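PDB 1L5A: amide synthase, which acts as a nonribosomal peptide synthetase condensation enzyme, probably forming an amide bond during biosynthesis of the siderophore vibriobactin. Local coordinates for residues 258-263 with 304-309; 275-280 with 312-317. All blocks are in the same frame, centred on the assembly; numbering follows the deposited sequence.

Contact 1 of 2, residues 258-263 with 304-309; sequences LPFMNR and SLYLHG
The ring of Phe-260 is covered on one face by Tyr-306 of the helix and on the other by backbone of its own segment. Tyr-306 CA sits 4.1 Å from the Phe-260 ring centroid and only 8° off the ring normal, the geometry of a CH-pi contact. Over the opposite face, Asn-262 N lies 3.4 Å above the plane, near its centre. At the edge, in the plane of the ring, Phe-260 CD2 meets Gly-309 O at 3.5 Å. The Tyr-306 ring continues this packing. The two aromatic planes are 25° from parallel, but a centroid separation of 5.1 Å with little overlap marks a slid pair rather than a full stack; contact is made by Tyr-306 CD2 against Phe-260 CD1. Phe-260 CB points toward the helix, and chi1 of 168° sets CG anti to the backbone N. Beside the aromatics, Leu-258 and Leu-305 cross at about a right angle, their CD1 atoms 3.7 Å apart.

The polar atoms next to the rings have partners outside the two segments: Tyr-306 OH bonds to Asp-236, and Gly-309 O accepts from Asn-277 ND2. At the end of the helix, His-308 ND1 donates to Ser-304 O at 2.9 Å, and the imidazole stacks on Phe-183.

No hydrogen bond joins the two segments. The end of strand 255-260 therefore meets the C-terminal end of helix 291-307 through dispersion and CH-pi contacts, largely buried, and the polar bonds are made within the helix segment or to other parts of the chain.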
ATOM      1  N   LEU A 258     -18.869 -14.018  10.139  1.00 37.73           N
ATOM      2  CA  LEU A 258     -18.945 -13.591   8.740  1.00 35.22           C
ATOM      3  C   LEU A 258     -17.897 -14.239   7.872  1.00 32.96           C
ATOM      4  O   LEU A 258     -16.850 -14.685   8.353  1.00 35.71           O
ATOM      5  CB  LEU A 258     -18.645 -12.105   8.600  1.00 40.21           C
ATOM      6  CG  LEU A 258     -19.456 -11.055   9.301  1.00 50.93           C
ATOM      7  CD1 LEU A 258     -18.770  -9.728   9.111  1.00 49.27           C
ATOM      8  CD2 LEU A 258     -20.853 -11.042   8.717  1.00 53.00           C
ATOM      9  N   PRO A 259     -18.164 -14.288   6.565  1.00 27.52           N
ATOM     10  CA  PRO A 259     -17.157 -14.876   5.697  1.00 28.71           C
ATOM     11  C   PRO A 259     -16.544 -13.684   4.949  1.00 31.08           C
ATOM     12  O   PRO A 259     -17.273 -12.930   4.292  1.00 36.28           O
ATOM     13  CB  PRO A 259     -17.976 -15.794   4.781  1.00 20.32           C
ATOM     14  CG  PRO A 259     -19.205 -15.017   4.562  1.00 19.35           C
ATOM     15  CD  PRO A 259     -19.494 -14.333   5.923  1.00 21.79           C
ATOM     16  N   PHE A 260     -15.241 -13.457   5.108  1.00 24.93           N
ATOM     17  CA  PHE A 260     -14.586 -12.387   4.347  1.00 24.84           C
ATOM     18  C   PHE A 260     -13.946 -13.088   3.125  1.00 29.23           C
ATOM     19  O   PHE A 260     -13.046 -13.935   3.273  1.00 26.35           O
ATOM     20  CB  PHE A 260     -13.514 -11.680   5.171  1.00 28.71           C
ATOM     21  CG  PHE A 260     -12.631 -10.780   4.351  1.00 35.58           C
ATOM     22  CD1 PHE A 260     -13.194  -9.847   3.474  1.00 35.16           C
ATOM     23  CD2 PHE A 260     -11.244 -10.909   4.393  1.00 28.76           C
ATOM     24  CE1 PHE A 260     -12.394  -9.062   2.654  1.00 31.72           C
ATOM     25  CE2 PHE A 260     -10.428 -10.126   3.571  1.00 28.67           C
ATOM     26  CZ  PHE A 260     -11.006  -9.203   2.702  1.00 34.87           C
ATOM     27  N   MET A 261     -14.427 -12.753   1.929  1.00 28.00           N
ATOM     28  CA  MET A 261     -13.945 -13.389   0.699  1.00 28.17           C
ATOM     29  C   MET A 261     -12.414 -13.401   0.563  1.00 31.30           C
ATOM     30  O   MET A 261     -11.826 -14.376   0.065  1.00 30.87           O
ATOM     31  CB  MET A 261     -14.573 -12.705  -0.523  1.00 34.87           C
ATOM     32  CG  MET A 261     -16.090 -12.707  -0.540  1.00 36.14           C
ATOM     33  SD  MET A 261     -16.735 -14.363  -0.218  1.00 45.74           S
ATOM     34  CE  MET A 261     -17.728 -14.122   1.248  1.00 48.95           C
ATOM     35  N   ASN A 262     -11.771 -12.315   0.994  1.00 28.55           N
ATOM     36  CA  ASN A 262     -10.325 -12.232   0.920  1.00 24.95           C
ATOM     37  C   ASN A 262      -9.857 -12.138  -0.554  1.00 28.86           C
ATOM     38  O   ASN A 262      -8.792 -12.631  -0.909  1.00 28.54           O
ATOM     39  CB  ASN A 262      -9.745 -13.456   1.623  1.00 18.22           C
ATOM     40  CG  ASN A 262      -8.436 -13.164   2.313  1.00 34.52           C
ATOM     41  OD1 ASN A 262      -8.217 -12.080   2.837  1.00 32.26           O
ATOM     42  ND2 ASN A 262      -7.553 -14.148   2.324  1.00 51.15           N
ATOM     43  N   ARG A 263     -10.676 -11.502  -1.392  1.00 28.11           N
ATOM     44  CA  ARG A 263     -10.393 -11.298  -2.817  1.00 36.81           C
ATOM     45  C   ARG A 263     -10.104  -9.814  -3.039  1.00 39.20           C
ATOM     46  O   ARG A 263      -9.507  -9.424  -4.035  1.00 34.06           O
ATOM     47  CB  ARG A 263     -11.609 -11.653  -3.684  1.00 36.97           C
ATOM     48  CG  ARG A 263     -12.157 -13.056  -3.503  1.00 37.13           C
ATOM     49  CD  ARG A 263     -11.380 -14.047  -4.304  1.00 25.40           C
ATOM     50  NE  ARG A 263     -11.774 -15.408  -3.977  1.00 34.03           N
ATOM     51  CZ  ARG A 263     -11.413 -16.479  -4.678  1.00 34.15           C
ATOM     52  NH1 ARG A 263     -10.657 -16.343  -5.769  1.00 31.17           N
ATOM     53  NH2 ARG A 263     -11.760 -17.691  -4.262  1.00 24.79           N
ATOM     54  N   SER A 304     -13.466  -2.833   9.414  1.00 38.24           N
ATOM     55  CA  SER A 304     -12.271  -3.092  10.170  1.00 39.20           C
ATOM     56  C   SER A 304     -11.927  -4.580  10.065  1.00 42.85           C
ATOM     57  O   SER A 304     -10.753  -4.935  10.004  1.00 41.62           O
ATOM     58  CB  SER A 304     -12.507  -2.687  11.622  1.00 34.37           C
ATOM     59  OG  SER A 304     -11.383  -2.979  12.413  1.00 49.52           O
ATOM     60  N   LEU A 305     -12.941  -5.448  10.038  1.00 40.56           N
ATOM     61  CA  LEU A 305     -12.684  -6.884   9.934  1.00 40.81           C
ATOM     62  C   LEU A 305     -12.033  -7.193   8.578  1.00 36.28           C
ATOM     63  O   LEU A 305     -11.059  -7.934   8.491  1.00 26.57           O
ATOM     64  CB  LEU A 305     -13.981  -7.689  10.083  1.00 39.26           C
ATOM     65  CG  LEU A 305     -14.753  -7.648  11.406  1.00 46.44           C
ATOM     66  CD1 LEU A 305     -15.948  -8.563  11.274  1.00 46.00           C
ATOM     67  CD2 LEU A 305     -13.889  -8.102  12.593  1.00 43.11           C
ATOM     68  N   TYR A 306     -12.577  -6.618   7.519  1.00 32.11           N
ATOM     69  CA  TYR A 306     -12.023  -6.842   6.185  1.00 38.59           C
ATOM     70  C   TYR A 306     -10.562  -6.376   6.070  1.00 35.93           C
ATOM     71  O   TYR A 306      -9.747  -7.051   5.449  1.00 32.17           O
ATOM     72  CB  TYR A 306     -12.874  -6.115   5.140  1.00 38.03           C
ATOM     73  CG  TYR A 306     -14.323  -6.533   5.125  1.00 37.13           C
ATOM     74  CD1 TYR A 306     -15.300  -5.692   4.582  1.00 37.27           C
ATOM     75  CD2 TYR A 306     -14.716  -7.798   5.582  1.00 36.11           C
ATOM     76  CE1 TYR A 306     -16.633  -6.097   4.481  1.00 31.20           C
ATOM     77  CE2 TYR A 306     -16.053  -8.219   5.483  1.00 36.92           C
ATOM     78  CZ  TYR A 306     -17.003  -7.364   4.930  1.00 36.39           C
ATOM     79  OH  TYR A 306     -18.309  -7.767   4.808  1.00 34.42           O
ATOM     80  N   LEU A 307     -10.236  -5.229   6.663  1.00 34.38           N
ATOM     81  CA  LEU A 307      -8.871  -4.710   6.597  1.00 35.76           C
ATOM     82  C   LEU A 307      -7.826  -5.622   7.247  1.00 35.30           C
ATOM     83  O   LEU A 307      -6.671  -5.655   6.817  1.00 35.67           O
ATOM     84  CB  LEU A 307      -8.809  -3.305   7.217  1.00 35.48           C
ATOM     85  CG  LEU A 307      -9.569  -2.252   6.394  1.00 40.13           C
ATOM     86  CD1 LEU A 307      -9.907  -1.052   7.254  1.00 33.02           C
ATOM     87  CD2 LEU A 307      -8.740  -1.840   5.179  1.00 33.34           C
ATOM     88  N   HIS A 308      -8.220  -6.367   8.275  1.00 30.58           N
ATOM     89  CA  HIS A 308      -7.279  -7.268   8.932  1.00 29.75           C
ATOM     90  C   HIS A 308      -7.670  -8.700   8.578  1.00 34.47           C
ATOM     91  O   HIS A 308      -7.095  -9.666   9.100  1.00 32.62           O
ATOM     92  CB  HIS A 308      -7.307  -7.057  10.452  1.00 37.98           C
ATOM     93  CG  HIS A 308      -7.028  -5.643  10.870  1.00 42.47           C
ATOM     94  ND1 HIS A 308      -8.009  -4.674  10.932  1.00 41.55           N
ATOM     95  CD2 HIS A 308      -5.864  -5.017  11.176  1.00 41.95           C
ATOM     96  CE1 HIS A 308      -7.465  -3.516  11.254  1.00 37.29           C
ATOM     97  NE2 HIS A 308      -6.164  -3.695  11.407  1.00 43.07           N
ATOM     98  N   GLY A 309      -8.624  -8.809   7.645  1.00 28.13           N
ATOM     99  CA  GLY A 309      -9.161 -10.082   7.200  1.00 27.29           C
ATOM    100  C   GLY A 309      -8.306 -11.156   6.539  1.00 31.80           C
ATOM    101  O   GLY A 309      -8.732 -12.307   6.450  1.00 34.51           O
TER

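Contact 2 of 2, residues 275-280 with 312-317; sequences MVNSLP and RIEQIE
The side chains of Asn-277 and Arg-312 lie against each other, running in opposite senses, and Asn-277 OD1 takes part in two contacts at once. It accepts a hydrogen bond from Ile-313 N at 3.1 Å, nearly straight (165° at the hydrogen) and delivered in the carbonyl plane onto a lone pair. The same oxygen stands 3.2 Å above the Arg-312 guanidinium plane, over its centre, so the group's positive charge would be expected to polarise the amide carbonyl. At the guanidinium edge, Arg-312 NH2 turns to two backbone carbonyls: it bonds to Val-276 O, at a modelled length too short to be trusted at this resolution, and weakly to Met-275 O at 3.0 Å. A water accepts from Arg-312 NE and donates to Met-275 O. Alongside, Ile-313 packs tip to tip with Pro-280, its CD1 3.9 Å from Pro-280 CD.

A second shell fixes these groups. Bends at chi2 and chi3 fold the Arg-312 chain back toward the strand, and Glu-314 OE1 holds Arg-312 NH1 in a salt bridge of 2.9 Å, using its syn lone pair. Asn-277 ND2 donates to Tyr-311 O, which helps set the rotation of the amide, with OD1 facing the helix. Further out, Asp-130 accepts from Met-275 N and Val-276 N.

Strand 277-280 and helix 313-317 run at 53°, their axes 9.0 Å apart. Arg-312 occupies the N-cap position, and a strand asparagine serves the first helical amide. Asp-130 belongs to the HHxxxDG signature of condensation domains, which is consistent with this contact lying near the interface of the two lobes, where that motif sits in the family.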
ATOM      1  N   MET A 275     -10.008 -19.120  -0.557  1.00 20.85           N
ATOM      2  CA  MET A 275      -9.475 -17.967   0.147  1.00 30.12           C
ATOM      3  C   MET A 275     -10.390 -17.433   1.249  1.00 28.28           C
ATOM      4  O   MET A 275      -9.941 -16.687   2.109  1.00 26.95           O
ATOM      5  CB  MET A 275      -9.158 -16.835  -0.853  1.00 30.73           C
ATOM      6  CG  MET A 275      -8.006 -17.116  -1.806  1.00 29.52           C
ATOM      7  SD  MET A 275      -8.492 -17.870  -3.395  1.00 32.20           S
ATOM      8  CE  MET A 275      -6.866 -18.175  -4.083  1.00 27.95           C
ATOM      9  N   VAL A 276     -11.662 -17.821   1.221  1.00 23.47           N
ATOM     10  CA  VAL A 276     -12.617 -17.330   2.192  1.00 20.04           C
ATOM     11  C   VAL A 276     -12.122 -17.554   3.628  1.00 25.36           C
ATOM     12  O   VAL A 276     -11.504 -18.575   3.946  1.00 21.66           O
ATOM     13  CB  VAL A 276     -14.033 -17.975   1.947  1.00 15.80           C
ATOM     14  CG1 VAL A 276     -14.032 -19.472   2.263  1.00 11.13           C
ATOM     15  CG2 VAL A 276     -15.051 -17.268   2.762  1.00 18.31           C
ATOM     16  N   ASN A 277     -12.394 -16.586   4.495  1.00 28.28           N
ATOM     17  CA  ASN A 277     -11.941 -16.647   5.882  1.00 27.78           C
ATOM     18  C   ASN A 277     -13.097 -16.272   6.792  1.00 31.82           C
ATOM     19  O   ASN A 277     -13.802 -15.280   6.559  1.00 35.94           O
ATOM     20  CB  ASN A 277     -10.769 -15.672   6.047  1.00 26.64           C
ATOM     21  CG  ASN A 277     -10.042 -15.815   7.376  1.00 32.18           C
ATOM     22  OD1 ASN A 277      -9.992 -16.891   7.958  1.00 29.33           O
ATOM     23  ND2 ASN A 277      -9.434 -14.721   7.838  1.00 27.53           N
ATOM     24  N   SER A 278     -13.306 -17.079   7.822  1.00 36.56           N
ATOM     25  CA  SER A 278     -14.393 -16.850   8.780  1.00 33.75           C
ATOM     26  C   SER A 278     -13.919 -15.958   9.911  1.00 31.24           C
ATOM     27  O   SER A 278     -12.954 -16.277  10.611  1.00 36.12           O
ATOM     28  CB  SER A 278     -14.865 -18.183   9.351  1.00 37.20           C
ATOM     29  OG  SER A 278     -15.329 -19.026   8.324  1.00 34.52           O
ATOM     30  N   LEU A 279     -14.615 -14.854  10.116  1.00 27.81           N
ATOM     31  CA  LEU A 279     -14.209 -13.920  11.153  1.00 31.50           C
ATOM     32  C   LEU A 279     -15.335 -13.539  12.098  1.00 30.33           C
ATOM     33  O   LEU A 279     -16.502 -13.448  11.708  1.00 21.23           O
ATOM     34  CB  LEU A 279     -13.628 -12.648  10.510  1.00 28.50           C
ATOM     35  CG  LEU A 279     -12.468 -12.912   9.542  1.00 29.90           C
ATOM     36  CD1 LEU A 279     -12.171 -11.660   8.714  1.00 31.56           C
ATOM     37  CD2 LEU A 279     -11.267 -13.349  10.320  1.00 13.53           C
ATOM     38  N   PRO A 280     -14.996 -13.322  13.373  1.00 33.75           N
ATOM     39  CA  PRO A 280     -16.057 -12.948  14.307  1.00 35.19           C
ATOM     40  C   PRO A 280     -16.210 -11.429  14.462  1.00 31.92           C
ATOM     41  O   PRO A 280     -15.232 -10.711  14.609  1.00 37.83           O
ATOM     42  CB  PRO A 280     -15.628 -13.653  15.596  1.00 29.35           C
ATOM     43  CG  PRO A 280     -14.141 -13.532  15.540  1.00 31.55           C
ATOM     44  CD  PRO A 280     -13.825 -13.861  14.090  1.00 29.77           C
ATOM     45  N   ARG A 312      -5.419 -15.438   8.796  1.00 31.84           N
ATOM     46  CA  ARG A 312      -6.213 -16.653   8.947  1.00 33.41           C
ATOM     47  C   ARG A 312      -6.770 -16.918  10.350  1.00 33.92           C
ATOM     48  O   ARG A 312      -6.053 -16.853  11.360  1.00 27.26           O
ATOM     49  CB  ARG A 312      -5.378 -17.848   8.482  1.00 34.99           C
ATOM     50  CG  ARG A 312      -5.217 -17.935   6.966  1.00 23.81           C
ATOM     51  CD  ARG A 312      -6.246 -18.892   6.444  1.00 33.85           C
ATOM     52  NE  ARG A 312      -7.243 -18.283   5.579  1.00 32.70           N
ATOM     53  CZ  ARG A 312      -8.516 -18.661   5.554  1.00 35.95           C
ATOM     54  NH1 ARG A 312      -8.937 -19.632   6.349  1.00 24.07           N
ATOM     55  NH2 ARG A 312      -9.362 -18.071   4.731  1.00 35.28           N
ATOM     56  N   ILE A 313      -8.061 -17.229  10.399  1.00 33.77           N
ATOM     57  CA  ILE A 313      -8.716 -17.524  11.660  1.00 32.54           C
ATOM     58  C   ILE A 313      -8.044 -18.739  12.304  1.00 32.46           C
ATOM     59  O   ILE A 313      -7.978 -18.846  13.526  1.00 35.61           O
ATOM     60  CB  ILE A 313     -10.229 -17.803  11.451  1.00 36.34           C
ATOM     61  CG1 ILE A 313     -10.927 -17.954  12.806  1.00 30.10           C
ATOM     62  CG2 ILE A 313     -10.426 -19.066  10.608  1.00 34.91           C
ATOM     63  CD1 ILE A 313     -11.139 -16.652  13.547  1.00 28.62           C
ATOM     64  N   GLU A 314      -7.538 -19.656  11.486  1.00 27.94           N
ATOM     65  CA  GLU A 314      -6.868 -20.832  12.025  1.00 28.21           C
ATOM     66  C   GLU A 314      -5.672 -20.349  12.803  1.00 33.31           C
ATOM     67  O   GLU A 314      -5.333 -20.901  13.855  1.00 38.78           O
ATOM     68  CB  GLU A 314      -6.390 -21.778  10.910  1.00 26.23           C
ATOM     69  CG  GLU A 314      -7.501 -22.448  10.097  1.00 26.41           C
ATOM     70  CD  GLU A 314      -8.096 -21.541   9.029  1.00 33.83           C
ATOM     71  OE1 GLU A 314      -7.515 -20.461   8.783  1.00 37.38           O
ATOM     72  OE2 GLU A 314      -9.130 -21.919   8.420  1.00 33.50           O
ATOM     73  N   GLN A 315      -5.033 -19.306  12.271  1.00 39.54           N
ATOM     74  CA  GLN A 315      -3.852 -18.712  12.895  1.00 34.09           C
ATOM     75  C   GLN A 315      -4.291 -18.056  14.198  1.00 30.95           C
ATOM     76  O   GLN A 315      -3.635 -18.207  15.223  1.00 29.24           O
ATOM     77  CB  GLN A 315      -3.210 -17.667  11.969  1.00 28.15           C
ATOM     78  CG  GLN A 315      -1.926 -17.063  12.535  1.00 21.43           C
ATOM     79  CD  GLN A 315      -0.892 -18.132  12.754  1.00 36.88           C
ATOM     80  OE1 GLN A 315      -0.517 -18.843  11.818  1.00 40.75           O
ATOM     81  NE2 GLN A 315      -0.431 -18.271  13.990  1.00 34.30           N
ATOM     82  N   ILE A 316      -5.401 -17.323  14.146  1.00 25.11           N
ATOM     83  CA  ILE A 316      -5.935 -16.690  15.341  1.00 29.80           C
ATOM     84  C   ILE A 316      -6.154 -17.800  16.384  1.00 32.20           C
ATOM     85  O   ILE A 316      -5.727 -17.662  17.523  1.00 35.02           O
ATOM     86  CB  ILE A 316      -7.282 -15.968  15.073  1.00 28.34           C
ATOM     87  CG1 ILE A 316      -7.078 -14.803  14.104  1.00 24.26           C
ATOM     88  CG2 ILE A 316      -7.853 -15.448  16.374  1.00 30.38           C
ATOM     89  CD1 ILE A 316      -8.326 -13.949  13.895  1.00 20.68           C
ATOM     90  N   GLU A 317      -6.784 -18.904  15.991  1.00 28.62           N
ATOM     91  CA  GLU A 317      -7.012 -19.993  16.940  1.00 39.81           C
ATOM     92  C   GLU A 317      -5.703 -20.318  17.662  1.00 44.40           C
ATOM     93  O   GLU A 317      -5.678 -20.410  18.898  1.00 45.01           O
ATOM     94  CB  GLU A 317      -7.550 -21.262  16.250  1.00 29.65           C
ATOM     95  CG  GLU A 317      -8.934 -21.123  15.597  1.00 31.18           C
ATOM     96  CD  GLU A 317      -9.381 -22.397  14.868  1.00 38.09           C
ATOM     97  OE1 GLU A 317      -8.513 -23.129  14.332  1.00 36.44           O
ATOM     98  OE2 GLU A 317     -10.605 -22.664  14.826  1.00 47.15           O
TER
HETATM   99  O   HOH W   1      -7.270 -17.125   2.997  1.00 26.55           O

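The centres of contacts 1 and 2 lie 9 Å apart, and both rest on one two-stranded antiparallel sheet, formed by strands 255-260 and 277-282. Phe-260 N to Asn-277 O (2.7 Å) and Leu-258 O to Leu-279 N (2.9 Å) are probable hydrogen bonds joining them. The segments alternate along the chain: 258-263, 275-280, 304-309, 312-317. Each strand thus meets a later element, first the end of helix 291-307 and then the start of helix 313-319. The connection between the strands also returns to Asp-130, bound by Arg-263 from contact 1 and by backbone amides from contact 2, consistent with the loop that bridges the two lobes in condensation domains.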